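Local coordinates for oxysterol-binding protein homolog 3 (PDB 4INQ) that transfers lipids between membranes through the cytosol, carrying each in a hydrophobic pocket of its OSBP-related domain, at residues M61-N66 with K118-L123; A39-L44 with R114-P119; F248-I253 with Q271-E276. All coordinates share one frame; numbering follows the deposited sequence.

Contact 1: M61-N66 with K118-L123; sequences MPVTSN and KPFNPL. With PIF ((2R)-3-{[(S)-hydroxy{[(1R,2R,3R,4R,5S,6R)-2,3,5,6-tetrahydroxy-4-(phosphonooxy)cyclohexyl]oxy}phosphoryl]oxy}propane-1,2-diyl dioctanoate), chain B.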
loop_
_atom_site.group_PDB
_atom_site.type_symbol
_atom_site.label_atom_id
_atom_site.label_comp_id
_atom_site.label_asym_id
_atom_site.label_seq_id
_atom_site.Cartn_x
_atom_site.Cartn_y
_atom_site.Cartn_z
ATOM N N MET A 61 3.756 -14.664 13.859
ATOM C CA MET A 61 2.439 -14.381 14.425
ATOM C C MET A 61 1.449 -15.337 13.771
ATOM O O MET A 61 1.655 -15.770 12.644
ATOM C CB MET A 61 2.015 -12.936 14.130
ATOM C CG MET A 61 2.834 -11.869 14.838
ATOM S SD MET A 61 2.179 -10.202 14.571
ATOM C CE MET A 61 0.714 -10.258 15.579
ATOM N N PRO A 62 0.353 -15.674 14.463
ATOM C CA PRO A 62 -0.612 -16.592 13.856
ATOM C C PRO A 62 -1.310 -16.006 12.621
ATOM O O PRO A 62 -1.519 -14.796 12.523
ATOM C CB PRO A 62 -1.580 -16.873 15.005
ATOM C CG PRO A 62 -1.606 -15.570 15.724
ATOM C CD PRO A 62 -0.128 -15.207 15.777
ATOM N N VAL A 63 -1.673 -16.872 11.684
ATOM C CA VAL A 63 -2.351 -16.438 10.468
ATOM C C VAL A 63 -3.590 -15.581 10.770
ATOM O O VAL A 63 -3.911 -14.656 10.020
ATOM C CB VAL A 63 -2.779 -17.661 9.617
ATOM C CG1 VAL A 63 -3.928 -18.381 10.289
ATOM C CG2 VAL A 63 -3.162 -17.220 8.208
ATOM N N THR A 64 -4.270 -15.879 11.879
ATOM C CA THR A 64 -5.474 -15.147 12.262
ATOM C C THR A 64 -5.226 -13.669 12.558
ATOM O O THR A 64 -6.162 -12.898 12.765
ATOM C CB THR A 64 -6.176 -15.819 13.480
ATOM O OG1 THR A 64 -5.214 -16.102 14.508
ATOM C CG2 THR A 64 -6.847 -17.115 13.052
ATOM N N SER A 65 -3.962 -13.269 12.585
ATOM C CA SER A 65 -3.631 -11.876 12.830
ATOM C C SER A 65 -3.606 -11.141 11.497
ATOM O O SER A 65 -3.391 -9.931 11.450
ATOM C CB SER A 65 -2.254 -11.758 13.478
ATOM O OG SER A 65 -2.232 -12.396 14.739
ATOM N N ASN A 66 -3.839 -11.883 10.420
ATOM C CA ASN A 66 -3.799 -11.330 9.068
ATOM C C ASN A 66 -5.162 -11.079 8.430
ATOM O O ASN A 66 -6.196 -11.571 8.894
ATOM C CB ASN A 66 -3.026 -12.283 8.139
ATOM C CG ASN A 66 -1.535 -12.383 8.468
ATOM O OD1 ASN A 66 -0.870 -13.333 8.055
ATOM N ND2 ASN A 66 -1.006 -11.406 9.183
ATOM N N LYS A 118 -3.389 -7.372 9.993
ATOM C CA LYS A 118 -2.327 -6.938 9.085
ATOM C C LYS A 118 -2.250 -7.820 7.837
ATOM O O LYS A 118 -2.796 -8.927 7.812
ATOM C CB LYS A 118 -0.978 -6.977 9.803
ATOM C CG LYS A 118 -0.469 -8.382 10.051
ATOM C CD LYS A 118 0.873 -8.367 10.753
ATOM C CE LYS A 118 1.482 -9.759 10.777
ATOM N NZ LYS A 118 1.731 -10.235 9.385
ATOM N N PRO A 119 -1.559 -7.343 6.786
ATOM C CA PRO A 119 -1.441 -8.133 5.561
ATOM C C PRO A 119 -0.493 -9.296 5.798
ATOM O O PRO A 119 0.243 -9.303 6.787
ATOM C CB PRO A 119 -0.849 -7.141 4.558
ATOM C CG PRO A 119 -1.130 -5.796 5.148
ATOM C CD PRO A 119 -0.945 -6.019 6.609
ATOM N N PHE A 120 -0.511 -10.289 4.913
ATOM C CA PHE A 120 0.428 -11.391 5.059
ATOM C C PHE A 120 1.784 -10.810 4.683
ATOM O O PHE A 120 1.867 -9.897 3.857
ATOM C CB PHE A 120 0.117 -12.540 4.095
ATOM C CG PHE A 120 -0.992 -13.447 4.550
ATOM C CD1 PHE A 120 -2.303 -12.988 4.621
ATOM C CD2 PHE A 120 -0.724 -14.766 4.884
ATOM C CE1 PHE A 120 -3.339 -13.839 5.018
ATOM C CE2 PHE A 120 -1.752 -15.624 5.282
ATOM C CZ PHE A 120 -3.061 -15.159 5.349
ATOM N N ASN A 121 2.840 -11.317 5.298
ATOM C CA ASN A 121 4.171 -10.850 4.970
ATOM C C ASN A 121 4.560 -11.591 3.701
ATOM O O ASN A 121 4.480 -12.815 3.649
ATOM C CB ASN A 121 5.148 -11.185 6.097
ATOM C CG ASN A 121 5.884 -9.957 6.613
ATOM O OD1 ASN A 121 6.559 -9.253 5.850
ATOM N ND2 ASN A 121 5.758 -9.693 7.912
ATOM N N PRO A 122 4.946 -10.859 2.646
ATOM C CA PRO A 122 5.336 -11.507 1.391
ATOM C C PRO A 122 6.652 -12.243 1.552
ATOM O O PRO A 122 7.478 -11.868 2.384
ATOM C CB PRO A 122 5.484 -10.333 0.418
ATOM C CG PRO A 122 4.554 -9.301 0.978
ATOM C CD PRO A 122 4.809 -9.403 2.460
ATOM N N LEU A 123 6.846 -13.283 0.750
ATOM C CA LEU A 123 8.083 -14.042 0.776
ATOM C C LEU A 123 9.074 -13.282 -0.092
ATOM O O LEU A 123 8.679 -12.445 -0.898
ATOM C CB LEU A 123 7.861 -15.431 0.187
ATOM C CG LEU A 123 6.770 -16.260 0.855
ATOM C CD1 LEU A 123 6.750 -17.645 0.231
ATOM C CD2 LEU A 123 7.030 -16.338 2.376
HETATM C C1 PIF B . 6.791 -13.890 9.329
HETATM O O1 PIF B . 5.756 -12.907 9.268
HETATM P P1 PIF B . 4.753 -12.529 10.478
HETATM C C2 PIF B . 7.849 -13.532 10.432
HETATM O O2 PIF B . 8.445 -12.252 10.129
HETATM C C3 PIF B . 8.948 -14.650 10.450
HETATM O O3 PIF B . 9.939 -14.366 11.443
HETATM C C4 PIF B . 9.633 -14.773 9.064
HETATM O O4 PIF B . 10.597 -15.822 9.072
HETATM P P4 PIF B . 12.141 -15.683 9.463
HETATM C C5 PIF B . 8.594 -15.076 7.983
HETATM O O5 PIF B . 9.239 -15.171 6.725
HETATM C C6 PIF B . 7.501 -13.989 7.940
HETATM O O6 PIF B . 6.578 -14.315 6.915
HETATM C C7 PIF B . 5.376 -10.489 12.207
HETATM C C8 PIF B . 5.642 -8.944 12.167
HETATM C C9 PIF B . 4.626 -8.165 11.315
HETATM C C10 PIF B . 4.776 -6.095 10.144
HETATM C C11 PIF B . 3.515 -5.217 9.967
HETATM O O11 PIF B . 4.688 -13.516 11.571
HETATM C C12 PIF B . 3.464 -4.544 8.592
HETATM O O12 PIF B . 3.316 -12.315 9.785
HETATM C C13 PIF B . 2.276 -3.580 8.483
HETATM O O13 PIF B . 5.113 -11.000 10.903
HETATM C C14 PIF B . 2.324 -2.777 7.173
HETATM O O14 PIF B . 5.701 -8.485 13.587
HETATM C C15 PIF B . 1.475 -1.503 7.259
HETATM O O15 PIF B . 4.968 -6.766 11.340
HETATM C C16 PIF B . 2.054 -0.349 6.420
HETATM O O16 PIF B . 5.603 -6.188 9.225
HETATM C C17 PIF B . 2.236 0.941 7.246
HETATM O O17 PIF B . 7.560 -7.166 13.467
HETATM C C18 PIF B . 6.476 -7.406 13.993
HETATM C C19 PIF B . 5.994 -6.476 15.098
HETATM C C20 PIF B . 5.328 -5.232 14.512
HETATM C C21 PIF B . 3.835 -5.166 14.878
HETATM C C22 PIF B . 3.125 -4.222 14.128
HETATM C C23 PIF B . 1.887 -4.452 13.504
HETATM C C24 PIF B . 1.189 -3.530 12.703
HETATM C C25 PIF B . -0.080 -4.041 12.395
HETATM O O41 PIF B . 12.994 -16.512 8.404
HETATM O O42 PIF B . 12.325 -16.150 10.873
HETATM O O43 PIF B . 12.570 -14.127 9.232
HETATM O O HOH W 1 2.179 -13.417 7.442
#
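Lys118 runs beside Asn66, both side chains on one side of a single parallel bridge, and reaches the bound phosphatidylinositol 4-phosphate. Its CB lies 4.0 Å from PIF C25, the end of an acyl chain. CG, set between the backbone N and the carbonyl carbon (chi1 72°), passes 3.2 Å from Asn66 ND2. CD meets PIF C9 on the glycerol. CE lies beside Met61 SD and PIF O12. A bend at the last torsion (62°) turns NZ to donate to PIF O12 at 2.6 Å and to Pro119 O at 3.1 Å. Asn66 ND2 is 3.0 Å from Lys118 NZ, but both are donors and form no hydrogen bond. This is the phosphoinositide site of the OSBP-related domain. The amine meets the phosphate joining inositol to glycerol; Met61 N bonds weakly to PIF O11 there. With Lys118 cut back to an alanine, PIF O12 is likely to lose its charged partner and a gap to open between Asn66 and the glycerol. Lys118 N donates to Ser65 O. Asn66 also covers Phe120: OD1 sits 3.4 Å above the ring plane, over its centre, and CB makes a CH-pi contact with the same ring. Val63 CG2 meets Phe120 CZ at 3.5 Å. Water 1 accepts from Asn121 N; it lies near Asn66 OD1 and PIF O12 but may not donate to both.

Contact 2: A39-L44 with R114-P119; sequences ASPPSL and RTLRKP. With PIF ((2R)-3-{[(S)-hydroxy{[(1R,2R,3R,4R,5S,6R)-2,3,5,6-tetrahydroxy-4-(phosphonooxy)cyclohexyl]oxy}phosphoryl]oxy}propane-1,2-diyl dioctanoate), chain B.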
loop_
_atom_site.group_PDB
_atom_site.type_symbol
_atom_site.label_atom_id
_atom_site.label_comp_id
_atom_site.label_asym_id
_atom_site.label_seq_id
_atom_site.Cartn_x
_atom_site.Cartn_y
_atom_site.Cartn_z
ATOM N N ALA A 39 -12.411 -15.884 11.440
ATOM C CA ALA A 39 -12.057 -15.908 12.854
ATOM C C ALA A 39 -12.098 -14.494 13.414
ATOM O O ALA A 39 -12.101 -13.521 12.655
ATOM C CB ALA A 39 -10.664 -16.499 13.033
ATOM N N SER A 40 -12.137 -14.374 14.739
ATOM C CA SER A 40 -12.155 -13.056 15.350
ATOM C C SER A 40 -10.703 -12.588 15.409
ATOM O O SER A 40 -9.781 -13.396 15.301
ATOM C CB SER A 40 -12.783 -13.102 16.750
ATOM O OG SER A 40 -11.920 -13.710 17.687
ATOM N N PRO A 41 -10.483 -11.274 15.575
ATOM C CA PRO A 41 -9.155 -10.655 15.642
ATOM C C PRO A 41 -8.403 -10.825 16.961
ATOM O O PRO A 41 -8.915 -10.474 18.026
ATOM C CB PRO A 41 -9.440 -9.172 15.372
ATOM C CG PRO A 41 -10.902 -9.124 14.933
ATOM C CD PRO A 41 -11.532 -10.248 15.671
ATOM N N PRO A 42 -7.176 -11.362 16.904
ATOM C CA PRO A 42 -6.388 -11.546 18.122
ATOM C C PRO A 42 -5.807 -10.214 18.585
ATOM O O PRO A 42 -5.732 -9.261 17.811
ATOM C CB PRO A 42 -5.310 -12.539 17.691
ATOM C CG PRO A 42 -5.129 -12.227 16.240
ATOM C CD PRO A 42 -6.555 -12.068 15.770
ATOM N N SER A 43 -5.407 -10.147 19.848
ATOM C CA SER A 43 -4.842 -8.925 20.396
ATOM C C SER A 43 -3.395 -8.714 19.984
ATOM O O SER A 43 -2.583 -9.640 20.004
ATOM C CB SER A 43 -4.922 -8.932 21.917
ATOM O OG SER A 43 -4.255 -7.798 22.447
ATOM N N LEU A 44 -3.078 -7.477 19.626
ATOM C CA LEU A 44 -1.731 -7.115 19.219
ATOM C C LEU A 44 -0.865 -6.853 20.456
ATOM O O LEU A 44 0.262 -7.334 20.550
ATOM C CB LEU A 44 -1.791 -5.879 18.311
ATOM C CG LEU A 44 -0.508 -5.205 17.815
ATOM C CD1 LEU A 44 0.046 -4.310 18.908
ATOM C CD2 LEU A 44 0.508 -6.260 17.385
ATOM N N ARG A 114 -10.463 -2.254 9.726
ATOM C CA ARG A 114 -9.256 -2.447 8.926
ATOM C C ARG A 114 -7.979 -2.384 9.778
ATOM O O ARG A 114 -6.942 -2.930 9.401
ATOM C CB ARG A 114 -9.198 -1.395 7.810
ATOM C CG ARG A 114 -8.165 -1.666 6.717
ATOM C CD ARG A 114 -8.502 -2.920 5.907
ATOM N NE ARG A 114 -7.357 -3.426 5.143
ATOM C CZ ARG A 114 -6.939 -2.952 3.968
ATOM N NH1 ARG A 114 -7.562 -1.949 3.380
ATOM N NH2 ARG A 114 -5.878 -3.486 3.379
ATOM N N THR A 115 -8.056 -1.747 10.942
ATOM C CA THR A 115 -6.877 -1.621 11.792
ATOM C C THR A 115 -6.654 -2.787 12.763
ATOM O O THR A 115 -5.665 -2.799 13.505
ATOM C CB THR A 115 -6.928 -0.315 12.613
ATOM O OG1 THR A 115 -7.939 -0.424 13.621
ATOM C CG2 THR A 115 -7.261 0.869 11.714
ATOM N N LEU A 116 -7.552 -3.767 12.744
ATOM C CA LEU A 116 -7.462 -4.917 13.644
ATOM C C LEU A 116 -6.567 -6.050 13.164
ATOM O O LEU A 116 -6.192 -6.920 13.951
ATOM C CB LEU A 116 -8.854 -5.494 13.896
ATOM C CG LEU A 116 -9.885 -4.555 14.509
ATOM C CD1 LEU A 116 -11.219 -5.275 14.611
ATOM C CD2 LEU A 116 -9.395 -4.093 15.882
ATOM N N ARG A 117 -6.241 -6.053 11.877
ATOM C CA ARG A 117 -5.412 -7.104 11.312
ATOM C C ARG A 117 -4.370 -6.548 10.341
ATOM O O ARG A 117 -4.452 -5.393 9.911
ATOM C CB ARG A 117 -6.303 -8.128 10.604
ATOM C CG ARG A 117 -7.358 -8.804 11.496
ATOM C CD ARG A 117 -8.148 -9.808 10.667
ATOM N NE ARG A 117 -9.144 -10.598 11.392
ATOM C CZ ARG A 117 -10.355 -10.175 11.750
ATOM N NH1 ARG A 117 -10.762 -8.941 11.466
ATOM N NH2 ARG A 117 -11.181 -11.005 12.370
ATOM N N LYS A 118 -3.389 -7.372 9.993
ATOM C CA LYS A 118 -2.327 -6.938 9.085
ATOM C C LYS A 118 -2.250 -7.820 7.837
ATOM O O LYS A 118 -2.796 -8.927 7.812
ATOM C CB LYS A 118 -0.978 -6.977 9.803
ATOM C CG LYS A 118 -0.469 -8.382 10.051
ATOM C CD LYS A 118 0.873 -8.367 10.753
ATOM C CE LYS A 118 1.482 -9.759 10.777
ATOM N NZ LYS A 118 1.731 -10.235 9.385
ATOM N N PRO A 119 -1.559 -7.343 6.786
ATOM C CA PRO A 119 -1.441 -8.133 5.561
ATOM C C PRO A 119 -0.493 -9.296 5.798
ATOM O O PRO A 119 0.243 -9.303 6.787
ATOM C CB PRO A 119 -0.849 -7.141 4.558
ATOM C CG PRO A 119 -1.130 -5.796 5.148
ATOM C CD PRO A 119 -0.945 -6.019 6.609
HETATM C C1 PIF B . 6.791 -13.890 9.329
HETATM O O1 PIF B . 5.756 -12.907 9.268
HETATM P P1 PIF B . 4.753 -12.529 10.478
HETATM C C2 PIF B . 7.849 -13.532 10.432
HETATM O O2 PIF B . 8.445 -12.252 10.129
HETATM C C3 PIF B . 8.948 -14.650 10.450
HETATM O O3 PIF B . 9.939 -14.366 11.443
HETATM C C4 PIF B . 9.633 -14.773 9.064
HETATM O O4 PIF B . 10.597 -15.822 9.072
HETATM P P4 PIF B . 12.141 -15.683 9.463
HETATM C C5 PIF B . 8.594 -15.076 7.983
HETATM O O5 PIF B . 9.239 -15.171 6.725
HETATM C C6 PIF B . 7.501 -13.989 7.940
HETATM O O6 PIF B . 6.578 -14.315 6.915
HETATM C C7 PIF B . 5.376 -10.489 12.207
HETATM C C8 PIF B . 5.642 -8.944 12.167
HETATM C C9 PIF B . 4.626 -8.165 11.315
HETATM C C10 PIF B . 4.776 -6.095 10.144
HETATM C C11 PIF B . 3.515 -5.217 9.967
HETATM O O11 PIF B . 4.688 -13.516 11.571
HETATM C C12 PIF B . 3.464 -4.544 8.592
HETATM O O12 PIF B . 3.316 -12.315 9.785
HETATM C C13 PIF B . 2.276 -3.580 8.483
HETATM O O13 PIF B . 5.113 -11.000 10.903
HETATM C C14 PIF B . 2.324 -2.777 7.173
HETATM O O14 PIF B . 5.701 -8.485 13.587
HETATM C C15 PIF B . 1.475 -1.503 7.259
HETATM O O15 PIF B . 4.968 -6.766 11.340
HETATM C C16 PIF B . 2.054 -0.349 6.420
HETATM O O16 PIF B . 5.603 -6.188 9.225
HETATM C C17 PIF B . 2.236 0.941 7.246
HETATM O O17 PIF B . 7.560 -7.166 13.467
HETATM C C18 PIF B . 6.476 -7.406 13.993
HETATM C C19 PIF B . 5.994 -6.476 15.098
HETATM C C20 PIF B . 5.328 -5.232 14.512
HETATM C C21 PIF B . 3.835 -5.166 14.878
HETATM C C22 PIF B . 3.125 -4.222 14.128
HETATM C C23 PIF B . 1.887 -4.452 13.504
HETATM C C24 PIF B . 1.189 -3.530 12.703
HETATM C C25 PIF B . -0.080 -4.041 12.395
HETATM O O41 PIF B . 12.994 -16.512 8.404
HETATM O O42 PIF B . 12.325 -16.150 10.873
HETATM O O43 PIF B . 12.570 -14.127 9.232
HETATM O O HOH W 2 -8.628 -13.001 12.178
#
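The backbones of Pro41 and Leu116 come nearest, with 6.3 Å between their CA atoms, and neither strand pairing nor a backbone hydrogen bond joins the two segments. Side chains carry most of the contact, chiefly Arg117 and Pro41. The CG of Arg117 stands beside the backbone N and anti to the carbonyl carbon (chi1 -59°). From CG to NE the chain is extended, which carries the guanidinium out to the loop 39-44. There Arg117 NH2 approaches Ala39 O at 2.7 Å. The bond is short but bent, with 125° at the hydrogen, and counts as weak. Ala39 O lies at the edge of the guanidinium, near its plane. The Pro41 ring lies over one face of the guanidinium. Pro41 CG is 2.9 Å above the guanidinium plane, displaced toward the rim, and comes within 3.2 Å of Arg117 NH2. The loop 39-44 leads into helix 44-50. Ser43 holds the N-cap position, and its OG makes a weak bond to Ser46 N. The contact thus ties the loop leading to this helix to the loop before strand 118-120. Helix 44-50 and strand 118-120 are both elements of the OSBP-related domain. Pro41 has a second, apolar neighbour in Leu116: Pro41 CG meets Leu116 CD1 at 3.9 Å. Pro41 CB lies 4.0 Å from Leu116 CB. Water 2 lies at the guanidinium edge, in its plane. It accepts from Arg117 NE at 2.6 Å and gives a weak bond to Ser40 O at 3.4 Å. The Arg117 side chain also touches Tyr296, on another loop.

Contact 3: F248-I253 with Q271-E276; sequences FKVSII and QSLANE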
loop_
_atom_site.group_PDB
_atom_site.type_symbol
_atom_site.label_atom_id
_atom_site.label_comp_id
_atom_site.label_asym_id
_atom_site.label_seq_id
_atom_site.Cartn_x
_atom_site.Cartn_y
_atom_site.Cartn_z
ATOM N N PHE A 248 -7.711 17.777 8.253
ATOM C CA PHE A 248 -6.384 18.179 7.820
ATOM C C PHE A 248 -6.472 19.387 6.893
ATOM O O PHE A 248 -7.503 19.624 6.259
ATOM C CB PHE A 248 -5.679 17.014 7.109
ATOM C CG PHE A 248 -6.340 16.590 5.828
ATOM C CD1 PHE A 248 -6.132 17.297 4.653
ATOM C CD2 PHE A 248 -7.176 15.478 5.798
ATOM C CE1 PHE A 248 -6.747 16.903 3.462
ATOM C CE2 PHE A 248 -7.799 15.077 4.613
ATOM C CZ PHE A 248 -7.584 15.789 3.443
ATOM N N LYS A 249 -5.382 20.144 6.830
ATOM C CA LYS A 249 -5.299 21.330 5.989
ATOM C C LYS A 249 -4.100 21.171 5.074
ATOM O O LYS A 249 -3.098 20.568 5.455
ATOM C CB LYS A 249 -5.120 22.580 6.852
ATOM C CG LYS A 249 -6.238 22.820 7.859
ATOM C CD LYS A 249 -7.464 23.426 7.198
ATOM C CE LYS A 249 -8.538 23.747 8.228
ATOM N NZ LYS A 249 -9.717 24.416 7.608
ATOM N N VAL A 250 -4.201 21.716 3.870
ATOM C CA VAL A 250 -3.123 21.621 2.902
ATOM C C VAL A 250 -2.804 23.000 2.349
ATOM O O VAL A 250 -3.653 23.634 1.719
ATOM C CB VAL A 250 -3.517 20.710 1.720
ATOM C CG1 VAL A 250 -2.341 20.562 0.761
ATOM C CG2 VAL A 250 -3.971 19.353 2.234
ATOM N N SER A 251 -1.582 23.462 2.583
ATOM C CA SER A 251 -1.163 24.769 2.097
ATOM C C SER A 251 -0.284 24.588 0.872
ATOM O O SER A 251 0.835 24.094 0.981
ATOM C CB SER A 251 -0.372 25.510 3.177
ATOM O OG SER A 251 -1.067 25.527 4.415
ATOM N N ILE A 252 -0.793 24.963 -0.296
ATOM C CA ILE A 252 -0.014 24.856 -1.520
ATOM C C ILE A 252 0.856 26.110 -1.543
ATOM O O ILE A 252 0.390 27.197 -1.188
ATOM C CB ILE A 252 -0.922 24.819 -2.771
ATOM C CG1 ILE A 252 -1.858 23.605 -2.707
ATOM C CG2 ILE A 252 -0.069 24.770 -4.036
ATOM C CD1 ILE A 252 -1.152 22.264 -2.819
ATOM N N ILE A 253 2.115 25.963 -1.946
ATOM C CA ILE A 253 3.032 27.096 -1.969
ATOM C C ILE A 253 3.910 27.105 -3.209
ATOM O O ILE A 253 4.995 26.522 -3.217
ATOM C CB ILE A 253 3.937 27.083 -0.723
ATOM C CG1 ILE A 253 3.072 27.099 0.540
ATOM C CG2 ILE A 253 4.874 28.281 -0.747
ATOM C CD1 ILE A 253 3.847 26.881 1.826
ATOM N N GLN A 271 -13.258 11.012 4.325
ATOM C CA GLN A 271 -14.404 11.359 3.481
ATOM C C GLN A 271 -14.049 12.102 2.198
ATOM O O GLN A 271 -14.352 11.634 1.101
ATOM C CB GLN A 271 -15.392 12.204 4.291
ATOM C CG GLN A 271 -16.877 11.946 4.017
ATOM C CD GLN A 271 -17.244 11.984 2.538
ATOM O OE1 GLN A 271 -17.029 11.016 1.806
ATOM N NE2 GLN A 271 -17.802 13.111 2.091
ATOM N N SER A 272 -13.426 13.268 2.316
ATOM C CA SER A 272 -13.076 14.017 1.115
ATOM C C SER A 272 -12.160 15.203 1.361
ATOM O O SER A 272 -11.870 15.554 2.504
ATOM C CB SER A 272 -14.345 14.512 0.420
ATOM O OG SER A 272 -15.058 15.405 1.255
ATOM N N LEU A 273 -11.723 15.812 0.257
ATOM C CA LEU A 273 -10.836 16.974 0.261
ATOM C C LEU A 273 -11.350 18.005 -0.738
ATOM O O LEU A 273 -11.766 17.664 -1.846
ATOM C CB LEU A 273 -9.414 16.566 -0.147
ATOM C CG LEU A 273 -8.432 17.712 -0.430
ATOM C CD1 LEU A 273 -8.096 18.402 0.880
ATOM C CD2 LEU A 273 -7.161 17.188 -1.091
ATOM N N ALA A 274 -11.311 19.270 -0.356
ATOM C CA ALA A 274 -11.775 20.318 -1.245
ATOM C C ALA A 274 -10.855 21.530 -1.225
ATOM O O ALA A 274 -10.025 21.693 -0.324
ATOM C CB ALA A 274 -13.190 20.742 -0.859
ATOM N N ASN A 275 -10.996 22.357 -2.256
ATOM C CA ASN A 275 -10.251 23.597 -2.370
ATOM C C ASN A 275 -11.031 24.444 -1.377
ATOM O O ASN A 275 -12.220 24.669 -1.580
ATOM C CB ASN A 275 -10.409 24.143 -3.784
ATOM C CG ASN A 275 -9.763 25.490 -3.965
ATOM O OD1 ASN A 275 -10.071 26.438 -3.249
ATOM N ND2 ASN A 275 -8.864 25.587 -4.933
ATOM N N GLU A 276 -10.400 24.900 -0.297
ATOM C CA GLU A 276 -11.157 25.664 0.685
ATOM C C GLU A 276 -11.533 27.068 0.274
ATOM O O GLU A 276 -12.356 27.701 0.930
ATOM C CB GLU A 276 -10.460 25.677 2.051
ATOM C CG GLU A 276 -9.555 26.840 2.337
ATOM C CD GLU A 276 -9.431 27.085 3.834
ATOM O OE1 GLU A 276 -9.183 26.114 4.582
ATOM O OE2 GLU A 276 -9.587 28.252 4.262
#
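Phe248 and Leu273 touch although their strands are not paired with each other: Leu273 CD1 comes to 3.3 Å from Phe248 CE1, at the ring's edge. Strand 263-268 pairs antiparallel with both strand 247-253 and strand 272-275, so the contact spans it in the antiparallel beta structure of the OSBP-related domain. The two short segments run in roughly the same direction, 38° apart. Their axes approach to 9.0 Å, too far for backbone bonds, and none forms. Strand 272-275 opens with a classic beta bulge at Gln271 and Ser272, opposite strand 263-268. With CG between the backbone N and the carbonyl carbon (chi1 65°), the Phe248 side chain meets that of Leu273 at about a right angle, and the ring presents its edge to CD1. Phe248 CZ is 3.7 Å from Leu273 CD1. Val250 CG2 adds a looser apolar contact, 4.4 Å from Leu273 CD1. Leu265 lies on the middle strand and touches both Val250 and Leu273. Helix 95-104 packs against this group, with Ile103 on Phe248 and Val250, and Ala100 on Leu273. Lys249 and Glu276 meet apart from these apolar side chains. The lysine bends at its second torsion (-79°), and its side chain crosses that of the glutamate at about a right angle. Their salt bridge is long, with Lys249 NZ 3.5 Å from Glu276 OE1.

Contacts 1 and 2 adjoin, with centres about 9 Å apart. Both use strand 118-120 and share Lys118 and Pro119. They also touch directly: Ser65 OG lies 3.3 Å from Pro42 CG, and Asn66 O lies 3.2 Å from Arg117 CD. Contact 1 lines the phosphoinositide site, which Ser58, His146, Glu346 and Arg350 help complete by hydrogen bonds to the lipid. Contact 2 reaches the lipid's phosphate through Lys118; its Arg117 turns to the loop 39-44. Contact 3 is remote from that site. Its centre is about 35 Å from that of contact 1, on the opposite side of the chain's centre, and about 31 Å from that of contact 2.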